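Local atomic coordinates of possible adhesin (Caldicellulosiruptor kronotskyensis, PDB entry 4WA0), a protein that probably mediates attachment of the bacterium to cellulose as a tapirin, its C-terminal domain, the part described here, forming a beta-helix that carries a bound magnesium ion. Residues Glu55-Gln60 / Lys84-Ser89. Numbering follows the deposited sequence.
Sequences EMVINQ and KANRIS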
ATOM      1  N   GLU A  55      -7.518   0.298   8.755  1.00 12.84           N
ATOM      2  CA  GLU A  55      -8.353   0.571   7.636  1.00 15.21           C
ATOM      3  C   GLU A  55      -7.419   1.004   6.483  1.00 15.63           C
ATOM      4  O   GLU A  55      -6.426   1.651   6.768  1.00 18.48           O
ATOM      5  CB  GLU A  55      -9.215   1.771   7.950  1.00 15.56           C
ATOM      6  CG  GLU A  55     -10.180   1.594   9.111  1.00 19.10           C
ATOM      7  CD  GLU A  55     -11.293   0.621   8.874  1.00 21.38           C
ATOM      8  OE1 GLU A  55     -11.494   0.128   7.748  1.00 21.04           O
ATOM      9  OE2 GLU A  55     -12.049   0.402   9.848  1.00 26.80           O
HETATM   10  N   MSE A  56      -7.720   0.652   5.232  1.00 13.07           N
HETATM   11  CA  MSE A  56      -7.023   1.230   4.069  1.00 12.50           C
HETATM   12  C   MSE A  56      -8.027   1.993   3.324  1.00 12.85           C
HETATM   13  O   MSE A  56      -9.131   1.510   3.048  1.00 12.94           O
HETATM   14  CB  MSE A  56      -6.436   0.185   3.140  1.00 12.54           C
HETATM   15  CG  MSE A  56      -5.658   0.756   1.947  1.00 13.96           C
HETATM   16 SE   MSE A  56      -4.624  -0.679   1.069  1.00 17.03          SE
HETATM   17  CE  MSE A  56      -3.328  -1.354   2.288  1.00 20.45           C
ATOM     18  N   VAL A  57      -7.664   3.208   2.967  1.00 11.40           N
ATOM     19  CA  VAL A  57      -8.525   4.086   2.160  1.00 10.91           C
ATOM     20  C   VAL A  57      -7.677   4.613   1.023  1.00 11.58           C
ATOM     21  O   VAL A  57      -6.555   5.119   1.267  1.00 10.19           O
ATOM     22  CB  VAL A  57      -9.039   5.260   3.003  1.00 11.66           C
ATOM     23  CG1 VAL A  57      -9.799   6.269   2.160  1.00 12.34           C
ATOM     24  CG2 VAL A  57      -9.946   4.748   4.107  1.00 12.43           C
ATOM     25  N   ILE A  58      -8.254   4.591  -0.178  1.00  9.73           N
ATOM     26  CA  ILE A  58      -7.596   5.067  -1.403  1.00 10.20           C
ATOM     27  C   ILE A  58      -8.468   6.151  -1.968  1.00 11.15           C
ATOM     28  O   ILE A  58      -9.555   5.907  -2.359  1.00 12.31           O
ATOM     29  CB  ILE A  58      -7.288   3.988  -2.450  1.00 11.93           C
ATOM     30  CG1 ILE A  58      -6.549   2.826  -1.800  1.00 13.48           C
ATOM     31  CG2 ILE A  58      -6.563   4.653  -3.650  1.00 11.69           C
ATOM     32  CD1 ILE A  58      -6.352   1.618  -2.723  1.00 14.50           C
ATOM     33  N   ASN A  59      -7.966   7.365  -1.949  1.00 11.03           N
ATOM     34  CA  ASN A  59      -8.701   8.512  -2.429  1.00 12.20           C
ATOM     35  C   ASN A  59      -8.407   8.860  -3.874  1.00 11.69           C
ATOM     36  O   ASN A  59      -7.401   8.477  -4.420  1.00 10.87           O
ATOM     37  CB  ASN A  59      -8.451   9.670  -1.470  1.00 14.14           C
ATOM     38  CG  ASN A  59      -9.255   9.427  -0.128  1.00 14.44           C
ATOM     39  OD1 ASN A  59     -10.437   9.062  -0.162  1.00 23.92           O
ATOM     40  ND2 ASN A  59      -8.653   9.634   0.928  1.00 17.24           N
ATOM     41  N   GLN A  60      -9.339   9.595  -4.451  1.00 11.54           N
ATOM     42  CA  GLN A  60      -9.235  10.150  -5.808  1.00 11.80           C
ATOM     43  C   GLN A  60      -9.306  11.666  -5.713  1.00 12.65           C
ATOM     44  O   GLN A  60      -9.893  12.193  -4.750  1.00 14.95           O
ATOM     45  CB  GLN A  60     -10.392   9.648  -6.696  1.00 11.23           C
ATOM     46  CG  GLN A  60     -10.215   8.176  -7.041  1.00 10.97           C
ATOM     47  CD  GLN A  60     -11.200   7.630  -8.044  1.00 11.39           C
ATOM     48  OE1 GLN A  60     -12.277   8.185  -8.299  1.00 10.20           O
ATOM     49  NE2 GLN A  60     -10.870   6.480  -8.579  1.00 11.58           N
ATOM     50  N   LYS A  84     -11.377   0.713   1.341  0.53 11.77           N
ATOM     51  CA  LYS A  84     -12.343   1.566   0.697  0.53 11.99           C
ATOM     52  C   LYS A  84     -11.680   2.370  -0.409  0.53 11.72           C
ATOM     53  O   LYS A  84     -10.798   3.195  -0.108  0.53 12.19           O
ATOM     54  CB  LYS A  84     -13.006   2.529   1.698  0.53 14.40           C
ATOM     55  CG  LYS A  84     -14.030   3.392   1.015  0.53 16.01           C
ATOM     56  CD  LYS A  84     -14.903   4.213   1.930  0.53 19.12           C
ATOM     57  CE  LYS A  84     -16.300   4.274   1.313  0.53 21.61           C
ATOM     58  NZ  LYS A  84     -17.084   5.459   1.716  0.53 23.87           N
ATOM     59  N   ALA A  85     -12.120   2.133  -1.654  1.00 10.98           N
ATOM     60  CA  ALA A  85     -11.626   2.905  -2.837  1.00 10.78           C
ATOM     61  C   ALA A  85     -12.673   3.931  -3.202  1.00 10.87           C
ATOM     62  O   ALA A  85     -13.717   3.633  -3.743  1.00 12.05           O
ATOM     63  CB  ALA A  85     -11.264   2.004  -3.959  1.00 11.67           C
ATOM     64  N   ASN A  86     -12.430   5.168  -2.792  1.00 10.59           N
ATOM     65  CA  ASN A  86     -13.375   6.227  -2.975  1.00 11.48           C
ATOM     66  C   ASN A  86     -13.482   6.713  -4.453  1.00 11.32           C
ATOM     67  O   ASN A  86     -12.596   6.456  -5.287  1.00 11.60           O
ATOM     68  CB  ASN A  86     -13.090   7.399  -2.008  1.00 13.13           C
ATOM     69  CG  ASN A  86     -13.413   7.049  -0.570  1.00 15.59           C
ATOM     70  OD1 ASN A  86     -14.433   6.385  -0.294  1.00 22.99           O
ATOM     71  ND2 ASN A  86     -12.610   7.513   0.340  1.00 20.90           N
ATOM     72  N   ARG A  87     -14.563   7.441  -4.730  1.00 11.12           N
ATOM     73  CA  ARG A  87     -14.931   7.812  -6.064  1.00 12.02           C
ATOM     74  C   ARG A  87     -15.012   9.325  -6.229  1.00 12.90           C
ATOM     75  O   ARG A  87     -15.836  10.008  -5.565  1.00 14.69           O
ATOM     76  CB  ARG A  87     -16.291   7.205  -6.421  1.00 12.97           C
ATOM     77  CG  ARG A  87     -16.782   7.458  -7.834  1.00 14.51           C
ATOM     78  CD  ARG A  87     -18.052   6.705  -8.127  1.00 15.39           C
ATOM     79  NE  ARG A  87     -18.382   6.891  -9.506  1.00 17.31           N
ATOM     80  CZ  ARG A  87     -18.109   6.041 -10.481  1.00 16.32           C
ATOM     81  NH1 ARG A  87     -17.591   4.853 -10.233  1.00 16.36           N
ATOM     82  NH2 ARG A  87     -18.453   6.354 -11.693  1.00 19.16           N
ATOM     83  N   ILE A  88     -14.156   9.887  -7.045  1.00 12.61           N
ATOM     84  CA  ILE A  88     -14.337  11.290  -7.532  1.00 14.40           C
ATOM     85  C   ILE A  88     -14.191  11.228  -9.056  1.00 15.02           C
ATOM     86  O   ILE A  88     -13.087  11.026  -9.586  1.00 15.22           O
ATOM     87  CB  ILE A  88     -13.295  12.292  -6.975  1.00 15.66           C
ATOM     88  CG1 ILE A  88     -13.293  12.299  -5.441  1.00 18.88           C
ATOM     89  CG2 ILE A  88     -13.457  13.678  -7.635  1.00 15.22           C
ATOM     90  CD1 ILE A  88     -14.442  12.946  -4.736  1.00 22.98           C
ATOM     91  N   SER A  89     -15.289  11.430  -9.761  1.00 16.67           N
ATOM     92  CA  SER A  89     -15.232  11.495 -11.259  1.00 18.78           C
ATOM     93  C   SER A  89     -14.255  12.574 -11.747  1.00 16.89           C
ATOM     94  O   SER A  89     -14.237  13.650 -11.206  1.00 17.43           O
ATOM     95  CB  SER A  89     -16.609  11.800 -11.865  1.00 22.99           C
ATOM     96  OG  SER A  89     -16.517  12.323 -13.203  1.00 28.62           O
TER
HETATM   97  O   HOH W   1     -10.113   5.170  -5.032  1.00 10.96           O
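Asn59 and Asn86 stand side by side on adjacent coils of the beta-helix, pointing the same way with amide planes only 16° apart. Asn86 ND2 donates to Asn59 OD1 at 2.7 Å, almost straight (172° at the hydrogen), and the acceptor lies in the Asn86 amide plane. Near-equal first torsions, close to -72°, set both CG atoms beside their own backbone N, and similar second torsions turn the two amides alike, giving a single side-chain amide bond between neighbouring coils. Val57 CG1 lies 3.6 Å from Asn86 ND2, the two side chains crossing obliquely.

Further on, Gln60 reaches across with an extended chain. Its OE1 accepts Ile88 N at 2.8 Å, a side-chain carbonyl replacing the main-chain rung where regular pairing has ended, while NE2 is hydrogen-bonded to Thr93 OG1. Ile88 CG1 lies 3.5 Å from Gln60 O.

Ahead of this, the backbones pair in parallel register: Lys84 N binds Met56 O, Ile58 N binds Lys84 O, and Asn86 N binds Ile58 O. A water donates to Ile58 O and to Asn86 O, bridging the coils. Ile58 and Ala85 share the buried face, Ile58 packing against Ile71 and Ile95 of strands 69-73 and 93-97. Strand 56-58 thus lies between strands 37-39 and 83-85 in one parallel face of the solenoid.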